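Local coordinates for D-alanyl-D-alanine carboxypeptidase (Streptococcus pneumoniae R6, PDB 1XP4), which probably removes the terminal D-alanine from sugar-peptide precursors of the bacterial cell wall, as a serine carboxypeptidase of the peptidase S11 family, at residues N148-G153 with K161-N166; G118-F123 with V142-L147; V37-I42 with N166-Y171. All blocks are in the same frame, centred on the assembly; numbering follows the deposited sequence.

Contact 1: residues N148-G153 with K161-N166; sequences NNETLG and KKDEEN
The side chains of N148 and E165 cross at about a right angle, and their amide and carboxylate planes are nearly perpendicular, 89° apart. With CG anti to its own backbone N, N148 carries its amide across to 161-166, where ND2 donates twice. N148 ND2 reaches E165 OE2 at 3.1 Å, in the amide plane and on the anti lone pair of the carboxylate. N148 ND2 also meets D163 O at 2.7 Å, approaching from above the carbonyl plane. On the other arm of the same amide, N148 OD1 accepts E150 N at 3.0 Å on an in-plane lone pair.

N149 runs alongside E164, pointing the same way. N149 ND2 donates to K161 O at 2.7 Å, nearly along the C=O axis. N149 N bonds E164 O at 3.2 Å. E164 bends back so that OE2 takes K161 N, fastening the type I turn K161-E164. E150 and D163 lie side by side on the exposed side, E150 OE2 and D163 OD2 3.9 Å apart, so like charge may raise a carboxylate pKa.

Two asparagines thus pin one arm of a non-repetitive loop to the other, with an Asx turn at N148, consistent with the omega-like loop described for this protein.

Contact 2: residues G118-F123 with V142-L147; sequences GSEKDF and VNTTGL
The carboxylate of E120 and the phenyl ring of F123 are the flat groups that 118-123 presents to T144. T144 OG1 and T144 N reach E120 OE2 from opposite faces of the carboxylate, 26° and 35° out of its plane. The hydroxyl bond, T144 OG1 to E120 OE2, measures 2.8 Å. The backbone bond, T144 N to E120 OE2, measures 3.0 Å. On the F123 ring, T144 CG2 sits obliquely, nearest to F123 CD2 at 3.3 Å; the ring also touches A113 of helix 106-117 and T47 and L50 of helix 44-57.

E120 stands in the first turn of helix 120-133. Its CG is anti to the backbone N (chi1 180°) and the chain stays extended beyond, so the side chain carries its carboxylate to the loop. T144 divides its two branches accordingly, OG1 turned to the charge and CG2 lying between F123 and E120 CG. Just ahead, S119 is the N-cap, its OG accepting D122 N at 3.2 Å.

The loop braces itself with side chains. N143 OD1 accepts G146 N at 3.0 Å, from above the carbonyl plane, in an Asx motif, and T145 OG1 accepts L147 N in an ST turn. A water joins this hydroxyl to E120, donating to E120 OE2 at 2.9 Å.

E120 is buried, yet OE2 has three donors around it and OE1 is hydrogen-bonded to Y71 OH. Such a shell would tend to keep the carboxylate ionised and its rotation fixed. The grip holds the loop beside the predicted catalytic centre: T145 O is hydrogen-bonded to NZ of K44, the predicted proton acceptor, so the buried glutamate probably acts as a second-shell support for the lysine's surroundings.

Contact 3: residues V37-I42 with N166-Y171; sequences VEIASI and NKLSAY. With SO4 (sulfate ion), chain E.
Two short, weakly bonded strands, 37-38 and 167-168, run antiparallel, with V37 and L168 as a hydrogen-bonded pair. V37 N donates to L168 O at 3.1 Å, well above the carbonyl plane, and L168 N returns a bond to V37 O at 2.9 Å. Next to them E38 CA directs a nearly straight CA-H...O contact at N166 O, 3.4 Å away. Beyond the strand S169 is the N-cap of helix 170-183, its OG bonded to D172 N.

I39 and L168 cross obliquely and meet tip to tip, CD1 to CD1 at 3.4 Å; V173 of helix 170-183 touches both side chains. E38 and K167 lie side by side, pointing the same way. Bends along K167 bring its CD to E38 OE2, while K167 NZ remains 4.2 Å from E38 OE2, too far for a salt bridge.

After A40 the chain enters a 3-10 turn at S41, the residue predicted to form the acyl-ester intermediate. S41 OG comes 3.5 Å from sulfate O4, at most a weak bond. This anion, probably from the crystallisation liquor and also held by T225 and T227, suggests a pocket suited to negative charge. S41 OG is hydrogen-bonded to S104 OG and K44 NZ, consistent with K44's predicted role as proton acceptor.

Overall arrangement
Contact 2 is wholly buried, contact 3 partly so, and contact 1 has the most exposed edge, farthest from the centre of the chain. Their chemistry follows: a buried carboxylate gripped by donors in contact 2, strand pairing with an apolar tip-to-tip meeting in contact 3, and amide-to-carbonyl bonds fringed by charges in contact 1. Contacts 1 and 2 follow each other in the chain, both inside the loop that contact 3 closes. N166, shared by contacts 1 and 3, ties all three, its side chain bonding V142 N and N143 O of contact 2, while L152 packs on L147. Contact 3 holds the predicted active-site serine of this beta-lactamase-clan domain, contact 2 lies beside it and contact 1 somewhat farther off.

Contact 1: residues N148-G153 with K161-N166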
ATOM      1  N   ASN A 148     -16.951  14.117  -2.680  1.00 19.27           N
ATOM      2  CA  ASN A 148     -17.901  14.033  -3.767  1.00 19.37           C
ATOM      3  C   ASN A 148     -17.823  15.408  -4.428  1.00 21.99           C
ATOM      4  O   ASN A 148     -17.550  16.403  -3.755  1.00 24.69           O
ATOM      5  CB  ASN A 148     -19.293  13.765  -3.208  1.00 17.56           C
ATOM      6  CG  ASN A 148     -20.331  13.610  -4.289  1.00 17.45           C
ATOM      7  OD1 ASN A 148     -20.873  14.595  -4.785  1.00 17.15           O
ATOM      8  ND2 ASN A 148     -20.609  12.366  -4.673  1.00 14.55           N
ATOM      9  N   ASN A 149     -18.039  15.477  -5.736  1.00 23.97           N
ATOM     10  CA  ASN A 149     -17.967  16.758  -6.424  1.00 27.10           C
ATOM     11  C   ASN A 149     -18.955  17.816  -5.914  1.00 30.39           C
ATOM     12  O   ASN A 149     -18.665  19.013  -5.949  1.00 30.83           O
ATOM     13  CB  ASN A 149     -18.158  16.560  -7.926  1.00 27.30           C
ATOM     14  CG  ASN A 149     -16.917  16.016  -8.605  1.00 28.01           C
ATOM     15  OD1 ASN A 149     -15.802  16.175  -8.107  1.00 28.10           O
ATOM     16  ND2 ASN A 149     -17.101  15.391  -9.763  1.00 29.71           N
ATOM     17  N   GLU A 150     -20.120  17.387  -5.442  1.00 34.74           N
ATOM     18  CA  GLU A 150     -21.108  18.340  -4.942  1.00 38.61           C
ATOM     19  C   GLU A 150     -20.500  19.174  -3.827  1.00 37.59           C
ATOM     20  O   GLU A 150     -21.012  20.243  -3.499  1.00 39.12           O
ATOM     21  CB  GLU A 150     -22.352  17.624  -4.405  1.00 44.08           C
ATOM     22  CG  GLU A 150     -23.028  16.681  -5.397  1.00 54.64           C
ATOM     23  CD  GLU A 150     -24.333  16.100  -4.861  1.00 59.45           C
ATOM     24  OE1 GLU A 150     -24.478  16.014  -3.620  1.00 61.75           O
ATOM     25  OE2 GLU A 150     -25.205  15.718  -5.680  1.00 62.38           O
ATOM     26  N   THR A 151     -19.413  18.675  -3.241  1.00 34.66           N
ATOM     27  CA  THR A 151     -18.735  19.375  -2.155  1.00 31.90           C
ATOM     28  C   THR A 151     -17.752  20.376  -2.733  1.00 30.86           C
ATOM     29  O   THR A 151     -17.355  21.326  -2.065  1.00 30.34           O
ATOM     30  CB  THR A 151     -17.931  18.405  -1.254  1.00 31.69           C
ATOM     31  OG1 THR A 151     -18.802  17.404  -0.719  1.00 31.62           O
ATOM     32  CG2 THR A 151     -17.277  19.164  -0.106  1.00 27.98           C
ATOM     33  N   LEU A 152     -17.362  20.152  -3.981  1.00 28.62           N
ATOM     34  CA  LEU A 152     -16.406  21.017  -4.644  1.00 28.07           C
ATOM     35  C   LEU A 152     -17.063  22.081  -5.510  1.00 29.02           C
ATOM     36  O   LEU A 152     -16.373  22.822  -6.206  1.00 30.12           O
ATOM     37  CB  LEU A 152     -15.473  20.175  -5.509  1.00 28.23           C
ATOM     38  CG  LEU A 152     -14.832  18.985  -4.801  1.00 26.35           C
ATOM     39  CD1 LEU A 152     -13.925  18.241  -5.763  1.00 24.92           C
ATOM     40  CD2 LEU A 152     -14.055  19.484  -3.602  1.00 26.76           C
ATOM     41  N   GLY A 153     -18.389  22.153  -5.478  1.00 28.73           N
ATOM     42  CA  GLY A 153     -19.077  23.141  -6.289  1.00 30.99           C
ATOM     43  C   GLY A 153     -18.602  23.185  -7.735  1.00 34.41           C
ATOM     44  O   GLY A 153     -18.734  22.209  -8.479  1.00 36.45           O
ATOM     45  N   LYS A 161     -19.153  14.684 -13.609  1.00 40.96           N
ATOM     46  CA  LYS A 161     -20.496  15.023 -13.169  1.00 43.08           C
ATOM     47  C   LYS A 161     -20.434  15.655 -11.790  1.00 42.67           C
ATOM     48  O   LYS A 161     -19.463  15.473 -11.059  1.00 42.55           O
ATOM     49  CB  LYS A 161     -21.371  13.767 -13.174  1.00 46.10           C
ATOM     50  CG  LYS A 161     -21.413  13.101 -14.550  1.00 49.94           C
ATOM     51  CD  LYS A 161     -22.188  11.794 -14.566  1.00 54.03           C
ATOM     52  CE  LYS A 161     -22.124  11.157 -15.955  1.00 56.40           C
ATOM     53  NZ  LYS A 161     -22.904   9.888 -16.047  1.00 58.04           N
ATOM     54  N   LYS A 162     -21.474  16.403 -11.445  1.00 43.08           N
ATOM     55  CA  LYS A 162     -21.537  17.106 -10.171  1.00 42.60           C
ATOM     56  C   LYS A 162     -21.579  16.259  -8.909  1.00 40.08           C
ATOM     57  O   LYS A 162     -21.229  16.745  -7.836  1.00 39.97           O
ATOM     58  CB  LYS A 162     -22.712  18.080 -10.188  1.00 46.33           C
ATOM     59  CG  LYS A 162     -22.512  19.205 -11.191  1.00 52.29           C
ATOM     60  CD  LYS A 162     -23.643  20.216 -11.136  1.00 56.92           C
ATOM     61  CE  LYS A 162     -23.355  21.415 -12.026  1.00 58.37           C
ATOM     62  NZ  LYS A 162     -24.466  22.406 -11.970  1.00 61.60           N
ATOM     63  N   ASP A 163     -22.009  15.007  -9.015  1.00 36.63           N
ATOM     64  CA  ASP A 163     -22.023  14.149  -7.836  1.00 32.73           C
ATOM     65  C   ASP A 163     -21.104  12.936  -7.994  1.00 30.60           C
ATOM     66  O   ASP A 163     -21.247  11.945  -7.278  1.00 31.04           O
ATOM     67  CB  ASP A 163     -23.446  13.695  -7.493  1.00 32.02           C
ATOM     68  CG  ASP A 163     -24.176  13.101  -8.672  1.00 33.17           C
ATOM     69  OD1 ASP A 163     -23.528  12.480  -9.538  1.00 35.15           O
ATOM     70  OD2 ASP A 163     -25.415  13.240  -8.720  1.00 35.50           O
ATOM     71  N   GLU A 164     -20.159  13.029  -8.927  1.00 27.89           N
ATOM     72  CA  GLU A 164     -19.203  11.951  -9.177  1.00 26.44           C
ATOM     73  C   GLU A 164     -18.275  11.749  -7.997  1.00 24.97           C
ATOM     74  O   GLU A 164     -17.989  12.683  -7.249  1.00 23.89           O
ATOM     75  CB  GLU A 164     -18.323  12.253 -10.392  1.00 27.64           C
ATOM     76  CG  GLU A 164     -18.925  11.940 -11.735  1.00 30.23           C
ATOM     77  CD  GLU A 164     -17.903  11.326 -12.664  1.00 31.62           C
ATOM     78  OE1 GLU A 164     -17.458  10.200 -12.367  1.00 33.34           O
ATOM     79  OE2 GLU A 164     -17.534  11.957 -13.678  1.00 32.10           O
ATOM     80  N   GLU A 165     -17.796  10.523  -7.848  1.00 23.15           N
ATOM     81  CA  GLU A 165     -16.862  10.182  -6.784  1.00 22.16           C
ATOM     82  C   GLU A 165     -15.788   9.276  -7.374  1.00 20.58           C
ATOM     83  O   GLU A 165     -16.048   8.557  -8.336  1.00 19.90           O
ATOM     84  CB  GLU A 165     -17.583   9.463  -5.640  1.00 21.39           C
ATOM     85  CG  GLU A 165     -18.402  10.378  -4.765  1.00 22.82           C
ATOM     86  CD  GLU A 165     -18.633   9.800  -3.384  1.00 24.70           C
ATOM     87  OE1 GLU A 165     -17.672   9.218  -2.827  1.00 25.26           O
ATOM     88  OE2 GLU A 165     -19.760   9.946  -2.851  1.00 22.87           O
ATOM     89  N   ASN A 166     -14.580   9.312  -6.822  1.00 20.59           N
ATOM     90  CA  ASN A 166     -13.529   8.447  -7.348  1.00 20.79           C
ATOM     91  C   ASN A 166     -13.951   7.010  -7.097  1.00 20.62           C
ATOM     92  O   ASN A 166     -14.622   6.729  -6.101  1.00 22.72           O
ATOM     93  CB  ASN A 166     -12.188   8.698  -6.652  1.00 18.35           C
ATOM     94  CG  ASN A 166     -11.686  10.110  -6.836  1.00 18.17           C
ATOM     95  OD1 ASN A 166     -12.025  10.784  -7.809  1.00 18.29           O
ATOM     96  ND2 ASN A 166     -10.858  10.561  -5.907  1.00 17.89           N
TER

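Contact 2: residues G118-F123 with V142-L147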
ATOM      1  N   GLY A 118       0.385  22.198 -10.803  1.00 18.91           N
ATOM      2  CA  GLY A 118      -0.176  23.485 -11.171  1.00 16.55           C
ATOM      3  C   GLY A 118      -1.648  23.569 -10.849  1.00 15.97           C
ATOM      4  O   GLY A 118      -2.136  24.583 -10.355  1.00 19.31           O
ATOM      5  N   SER A 119      -2.367  22.495 -11.130  1.00 15.43           N
ATOM      6  CA  SER A 119      -3.799  22.461 -10.855  1.00 15.15           C
ATOM      7  C   SER A 119      -4.229  21.053 -10.450  1.00 13.34           C
ATOM      8  O   SER A 119      -3.553  20.071 -10.757  1.00 14.00           O
ATOM      9  CB  SER A 119      -4.585  22.899 -12.094  1.00 13.50           C
ATOM     10  OG  SER A 119      -4.444  21.963 -13.151  1.00 12.04           O
ATOM     11  N   GLU A 120      -5.348  20.951  -9.751  1.00 11.29           N
ATOM     12  CA  GLU A 120      -5.821  19.642  -9.362  1.00 13.32           C
ATOM     13  C   GLU A 120      -6.117  18.825 -10.632  1.00 14.05           C
ATOM     14  O   GLU A 120      -5.877  17.621 -10.675  1.00 12.17           O
ATOM     15  CB  GLU A 120      -7.070  19.768  -8.488  1.00 11.10           C
ATOM     16  CG  GLU A 120      -7.615  18.431  -8.052  1.00 14.34           C
ATOM     17  CD  GLU A 120      -8.685  18.531  -6.989  1.00 15.54           C
ATOM     18  OE1 GLU A 120      -9.526  19.454  -7.081  1.00 16.27           O
ATOM     19  OE2 GLU A 120      -8.691  17.670  -6.077  1.00 15.38           O
ATOM     20  N   LYS A 121      -6.613  19.486 -11.675  1.00 15.88           N
ATOM     21  CA  LYS A 121      -6.923  18.793 -12.918  1.00 17.78           C
ATOM     22  C   LYS A 121      -5.718  18.076 -13.499  1.00 19.31           C
ATOM     23  O   LYS A 121      -5.791  16.892 -13.832  1.00 19.19           O
ATOM     24  CB  LYS A 121      -7.445  19.749 -13.982  1.00 18.66           C
ATOM     25  CG  LYS A 121      -7.656  19.015 -15.295  1.00 24.16           C
ATOM     26  CD  LYS A 121      -7.906  19.927 -16.485  1.00 27.75           C
ATOM     27  CE  LYS A 121      -8.080  19.098 -17.770  1.00 24.78           C
ATOM     28  NZ  LYS A 121      -6.906  18.225 -18.053  1.00 18.76           N
ATOM     29  N   ASP A 122      -4.618  18.804 -13.663  1.00 19.58           N
ATOM     30  CA  ASP A 122      -3.413  18.201 -14.209  1.00 19.95           C
ATOM     31  C   ASP A 122      -2.985  17.075 -13.289  1.00 18.52           C
ATOM     32  O   ASP A 122      -2.606  15.998 -13.755  1.00 18.43           O
ATOM     33  CB  ASP A 122      -2.288  19.234 -14.334  1.00 22.73           C
ATOM     34  CG  ASP A 122      -2.615  20.332 -15.340  1.00 26.97           C
ATOM     35  OD1 ASP A 122      -3.023  20.002 -16.473  1.00 26.18           O
ATOM     36  OD2 ASP A 122      -2.458  21.527 -15.002  1.00 30.68           O
ATOM     37  N   PHE A 123      -3.059  17.314 -11.982  1.00 15.91           N
ATOM     38  CA  PHE A 123      -2.680  16.279 -11.027  1.00 15.80           C
ATOM     39  C   PHE A 123      -3.528  15.015 -11.242  1.00 13.11           C
ATOM     40  O   PHE A 123      -3.007  13.899 -11.204  1.00 10.74           O
ATOM     41  CB  PHE A 123      -2.838  16.770  -9.584  1.00 14.31           C
ATOM     42  CG  PHE A 123      -2.099  15.929  -8.591  1.00 12.70           C
ATOM     43  CD1 PHE A 123      -0.736  16.108  -8.388  1.00 14.51           C
ATOM     44  CD2 PHE A 123      -2.751  14.923  -7.891  1.00 13.67           C
ATOM     45  CE1 PHE A 123      -0.029  15.294  -7.500  1.00 12.24           C
ATOM     46  CE2 PHE A 123      -2.054  14.102  -7.000  1.00 13.62           C
ATOM     47  CZ  PHE A 123      -0.689  14.291  -6.805  1.00 12.30           C
ATOM     48  N   VAL A 142     -11.603  11.687 -10.481  1.00 16.18           N
ATOM     49  CA  VAL A 142     -11.992  13.036 -10.848  1.00 15.46           C
ATOM     50  C   VAL A 142     -11.353  14.082  -9.929  1.00 18.03           C
ATOM     51  O   VAL A 142     -11.249  15.257 -10.299  1.00 18.00           O
ATOM     52  CB  VAL A 142     -13.528  13.184 -10.838  1.00 15.17           C
ATOM     53  CG1 VAL A 142     -14.117  12.316 -11.938  1.00 11.10           C
ATOM     54  CG2 VAL A 142     -14.102  12.789  -9.463  1.00 10.38           C
ATOM     55  N   ASN A 143     -10.936  13.664  -8.732  1.00 16.68           N
ATOM     56  CA  ASN A 143     -10.283  14.582  -7.806  1.00 18.11           C
ATOM     57  C   ASN A 143      -9.207  13.905  -6.980  1.00 17.62           C
ATOM     58  O   ASN A 143      -9.089  12.681  -6.974  1.00 17.78           O
ATOM     59  CB  ASN A 143     -11.291  15.297  -6.888  1.00 20.40           C
ATOM     60  CG  ASN A 143     -12.284  14.356  -6.235  1.00 23.91           C
ATOM     61  OD1 ASN A 143     -11.916  13.464  -5.475  1.00 27.13           O
ATOM     62  ND2 ASN A 143     -13.560  14.567  -6.522  1.00 26.53           N
ATOM     63  N   THR A 144      -8.423  14.717  -6.286  1.00 16.26           N
ATOM     64  CA  THR A 144      -7.320  14.223  -5.483  1.00 14.96           C
ATOM     65  C   THR A 144      -7.657  13.962  -4.036  1.00 14.12           C
ATOM     66  O   THR A 144      -6.820  13.462  -3.297  1.00 14.56           O
ATOM     67  CB  THR A 144      -6.174  15.224  -5.474  1.00 15.40           C
ATOM     68  OG1 THR A 144      -6.587  16.401  -4.768  1.00 17.03           O
ATOM     69  CG2 THR A 144      -5.804  15.607  -6.883  1.00 17.05           C
ATOM     70  N   THR A 145      -8.870  14.294  -3.621  1.00 17.00           N
ATOM     71  CA  THR A 145      -9.248  14.126  -2.222  1.00 18.18           C
ATOM     72  C   THR A 145     -10.090  12.910  -1.888  1.00 18.48           C
ATOM     73  O   THR A 145      -9.816  12.210  -0.919  1.00 21.49           O
ATOM     74  CB  THR A 145      -9.982  15.374  -1.712  1.00 17.79           C
ATOM     75  OG1 THR A 145     -11.171  15.569  -2.482  1.00 21.42           O
ATOM     76  CG2 THR A 145      -9.105  16.605  -1.863  1.00 18.73           C
ATOM     77  N   GLY A 146     -11.119  12.656  -2.682  1.00 19.12           N
ATOM     78  CA  GLY A 146     -11.978  11.524  -2.404  1.00 18.93           C
ATOM     79  C   GLY A 146     -13.359  12.038  -2.056  1.00 19.94           C
ATOM     80  O   GLY A 146     -14.298  11.262  -1.887  1.00 23.12           O
ATOM     81  N   LEU A 147     -13.481  13.355  -1.936  1.00 18.19           N
ATOM     82  CA  LEU A 147     -14.767  13.975  -1.641  1.00 17.83           C
ATOM     83  C   LEU A 147     -15.681  13.776  -2.854  1.00 19.58           C
ATOM     84  O   LEU A 147     -15.245  13.334  -3.924  1.00 20.52           O
ATOM     85  CB  LEU A 147     -14.611  15.481  -1.430  1.00 13.02           C
ATOM     86  CG  LEU A 147     -13.704  16.080  -0.366  1.00  8.63           C
ATOM     87  CD1 LEU A 147     -13.233  17.450  -0.845  1.00  8.16           C
ATOM     88  CD2 LEU A 147     -14.445  16.189   0.941  1.00  8.55           C
TER
HETATM   89  O   HOH W   1     -11.114  18.016  -4.475  1.00  8.00           O

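Contact 3: residues V37-I42 with N166-Y171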
ATOM      1  N   VAL A  37     -15.731   0.693  -6.771  1.00 14.17           N
ATOM      2  CA  VAL A  37     -16.702   1.347  -5.901  1.00 11.58           C
ATOM      3  C   VAL A  37     -16.054   2.581  -5.288  1.00 14.05           C
ATOM      4  O   VAL A  37     -14.832   2.740  -5.354  1.00 14.26           O
ATOM      5  CB  VAL A  37     -17.165   0.411  -4.753  1.00 10.26           C
ATOM      6  CG1 VAL A  37     -17.900  -0.797  -5.316  1.00  9.87           C
ATOM      7  CG2 VAL A  37     -15.962  -0.043  -3.929  1.00  6.21           C
ATOM      8  N   GLU A  38     -16.874   3.451  -4.704  1.00 13.49           N
ATOM      9  CA  GLU A  38     -16.389   4.668  -4.059  1.00 13.72           C
ATOM     10  C   GLU A  38     -15.394   4.301  -2.949  1.00 14.57           C
ATOM     11  O   GLU A  38     -15.624   3.351  -2.193  1.00 15.28           O
ATOM     12  CB  GLU A  38     -17.560   5.444  -3.449  1.00 14.82           C
ATOM     13  CG  GLU A  38     -18.547   6.066  -4.432  1.00 18.51           C
ATOM     14  CD  GLU A  38     -19.392   5.052  -5.191  1.00 20.30           C
ATOM     15  OE1 GLU A  38     -19.725   3.996  -4.622  1.00 19.71           O
ATOM     16  OE2 GLU A  38     -19.745   5.325  -6.358  1.00 22.82           O
ATOM     17  N   ILE A  39     -14.304   5.057  -2.834  1.00 13.78           N
ATOM     18  CA  ILE A  39     -13.296   4.768  -1.812  1.00 13.45           C
ATOM     19  C   ILE A  39     -13.000   5.962  -0.914  1.00 13.40           C
ATOM     20  O   ILE A  39     -12.116   5.906  -0.056  1.00 12.03           O
ATOM     21  CB  ILE A  39     -11.979   4.304  -2.454  1.00 11.75           C
ATOM     22  CG1 ILE A  39     -11.495   5.360  -3.450  1.00 10.58           C
ATOM     23  CG2 ILE A  39     -12.187   2.956  -3.145  1.00  9.58           C
ATOM     24  CD1 ILE A  39     -10.131   5.083  -4.023  1.00 10.53           C
ATOM     25  N   ALA A  40     -13.756   7.036  -1.117  1.00 13.51           N
ATOM     26  CA  ALA A  40     -13.598   8.258  -0.343  1.00 10.30           C
ATOM     27  C   ALA A  40     -12.127   8.601  -0.179  1.00 11.80           C
ATOM     28  O   ALA A  40     -11.334   8.394  -1.101  1.00 11.97           O
ATOM     29  CB  ALA A  40     -14.267   8.113   1.014  1.00  4.77           C
ATOM     30  N   SER A  41     -11.773   9.111   1.001  1.00 15.72           N
ATOM     31  CA  SER A  41     -10.407   9.536   1.331  1.00 16.76           C
ATOM     32  C   SER A  41      -9.284   8.533   1.121  1.00 15.46           C
ATOM     33  O   SER A  41      -8.116   8.889   1.267  1.00 17.03           O
ATOM     34  CB  SER A  41     -10.335  10.043   2.779  1.00 18.35           C
ATOM     35  OG  SER A  41     -10.812  11.371   2.893  1.00 18.22           O
ATOM     36  N   ILE A  42      -9.613   7.284   0.811  1.00 12.40           N
ATOM     37  CA  ILE A  42      -8.563   6.305   0.571  1.00  9.43           C
ATOM     38  C   ILE A  42      -7.828   6.809  -0.666  1.00 10.11           C
ATOM     39  O   ILE A  42      -6.682   6.452  -0.928  1.00 11.22           O
ATOM     40  CB  ILE A  42      -9.152   4.892   0.337  1.00  8.29           C
ATOM     41  CG1 ILE A  42      -9.699   4.341   1.661  1.00  8.22           C
ATOM     42  CG2 ILE A  42      -8.092   3.952  -0.202  1.00  5.48           C
ATOM     43  CD1 ILE A  42     -10.304   2.951   1.550  1.00  7.20           C
ATOM     44  N   ASN A 166     -14.580   9.312  -6.822  1.00 20.59           N
ATOM     45  CA  ASN A 166     -13.529   8.447  -7.348  1.00 20.79           C
ATOM     46  C   ASN A 166     -13.951   7.010  -7.097  1.00 20.62           C
ATOM     47  O   ASN A 166     -14.622   6.729  -6.101  1.00 22.72           O
ATOM     48  CB  ASN A 166     -12.188   8.698  -6.652  1.00 18.35           C
ATOM     49  CG  ASN A 166     -11.686  10.110  -6.836  1.00 18.17           C
ATOM     50  OD1 ASN A 166     -12.025  10.784  -7.809  1.00 18.29           O
ATOM     51  ND2 ASN A 166     -10.858  10.561  -5.907  1.00 17.89           N
ATOM     52  N   LYS A 167     -13.563   6.103  -7.990  1.00 18.57           N
ATOM     53  CA  LYS A 167     -13.913   4.695  -7.827  1.00 15.82           C
ATOM     54  C   LYS A 167     -12.749   3.742  -8.101  1.00 14.64           C
ATOM     55  O   LYS A 167     -12.072   3.850  -9.125  1.00 13.55           O
ATOM     56  CB  LYS A 167     -15.078   4.335  -8.747  1.00 14.46           C
ATOM     57  CG  LYS A 167     -16.304   5.194  -8.554  1.00 18.93           C
ATOM     58  CD  LYS A 167     -17.513   4.350  -8.187  1.00 19.53           C
ATOM     59  CE  LYS A 167     -17.916   3.411  -9.312  1.00 19.00           C
ATOM     60  NZ  LYS A 167     -18.897   4.013 -10.250  1.00 16.97           N
ATOM     61  N   LEU A 168     -12.525   2.814  -7.177  1.00 12.73           N
ATOM     62  CA  LEU A 168     -11.480   1.804  -7.308  1.00 13.26           C
ATOM     63  C   LEU A 168     -11.975   0.533  -6.649  1.00 16.03           C
ATOM     64  O   LEU A 168     -12.768   0.588  -5.707  1.00 19.65           O
ATOM     65  CB  LEU A 168     -10.184   2.236  -6.619  1.00 13.56           C
ATOM     66  CG  LEU A 168      -9.162   3.021  -7.442  1.00 18.17           C
ATOM     67  CD1 LEU A 168      -9.391   4.511  -7.305  1.00 17.95           C
ATOM     68  CD2 LEU A 168      -7.771   2.677  -6.949  1.00 22.64           C
ATOM     69  N   SER A 169     -11.522  -0.616  -7.136  1.00 15.42           N
ATOM     70  CA  SER A 169     -11.935  -1.875  -6.531  1.00 16.84           C
ATOM     71  C   SER A 169     -11.002  -2.142  -5.346  1.00 16.54           C
ATOM     72  O   SER A 169      -9.927  -1.543  -5.260  1.00 15.67           O
ATOM     73  CB  SER A 169     -11.852  -3.017  -7.553  1.00 17.51           C
ATOM     74  OG  SER A 169     -10.512  -3.364  -7.852  1.00 19.81           O
ATOM     75  N   ALA A 170     -11.408  -3.014  -4.425  1.00 15.25           N
ATOM     76  CA  ALA A 170     -10.561  -3.314  -3.276  1.00 15.38           C
ATOM     77  C   ALA A 170      -9.244  -3.875  -3.813  1.00 15.97           C
ATOM     78  O   ALA A 170      -8.166  -3.600  -3.276  1.00 15.67           O
ATOM     79  CB  ALA A 170     -11.244  -4.321  -2.358  1.00 14.75           C
ATOM     80  N   TYR A 171      -9.348  -4.654  -4.887  1.00 15.20           N
ATOM     81  CA  TYR A 171      -8.188  -5.248  -5.554  1.00 15.63           C
ATOM     82  C   TYR A 171      -7.270  -4.106  -5.991  1.00 16.70           C
ATOM     83  O   TYR A 171      -6.070  -4.103  -5.694  1.00 15.68           O
ATOM     84  CB  TYR A 171      -8.650  -6.025  -6.788  1.00 15.35           C
ATOM     85  CG  TYR A 171      -7.560  -6.713  -7.577  1.00 18.05           C
ATOM     86  CD1 TYR A 171      -7.138  -8.000  -7.243  1.00 21.27           C
ATOM     87  CD2 TYR A 171      -6.984  -6.101  -8.695  1.00 17.14           C
ATOM     88  CE1 TYR A 171      -6.177  -8.667  -8.005  1.00 18.74           C
ATOM     89  CE2 TYR A 171      -6.025  -6.758  -9.460  1.00 16.89           C
ATOM     90  CZ  TYR A 171      -5.629  -8.042  -9.110  1.00 17.40           C
ATOM     91  OH  TYR A 171      -4.697  -8.714  -9.869  1.00 17.94           O
TER
HETATM   92  S   SO4 E 464     -12.129  10.162   6.999  1.00 54.95           S
HETATM   93  O1  SO4 E 464     -12.217  11.070   8.163  1.00 53.90           O
HETATM   94  O2  SO4 E 464     -10.722   9.788   6.772  1.00 52.93           O
HETATM   95  O3  SO4 E 464     -12.921   8.940   7.245  1.00 48.99           O
HETATM   96  O4  SO4 E 464     -12.641  10.870   5.809  1.00 54.13           O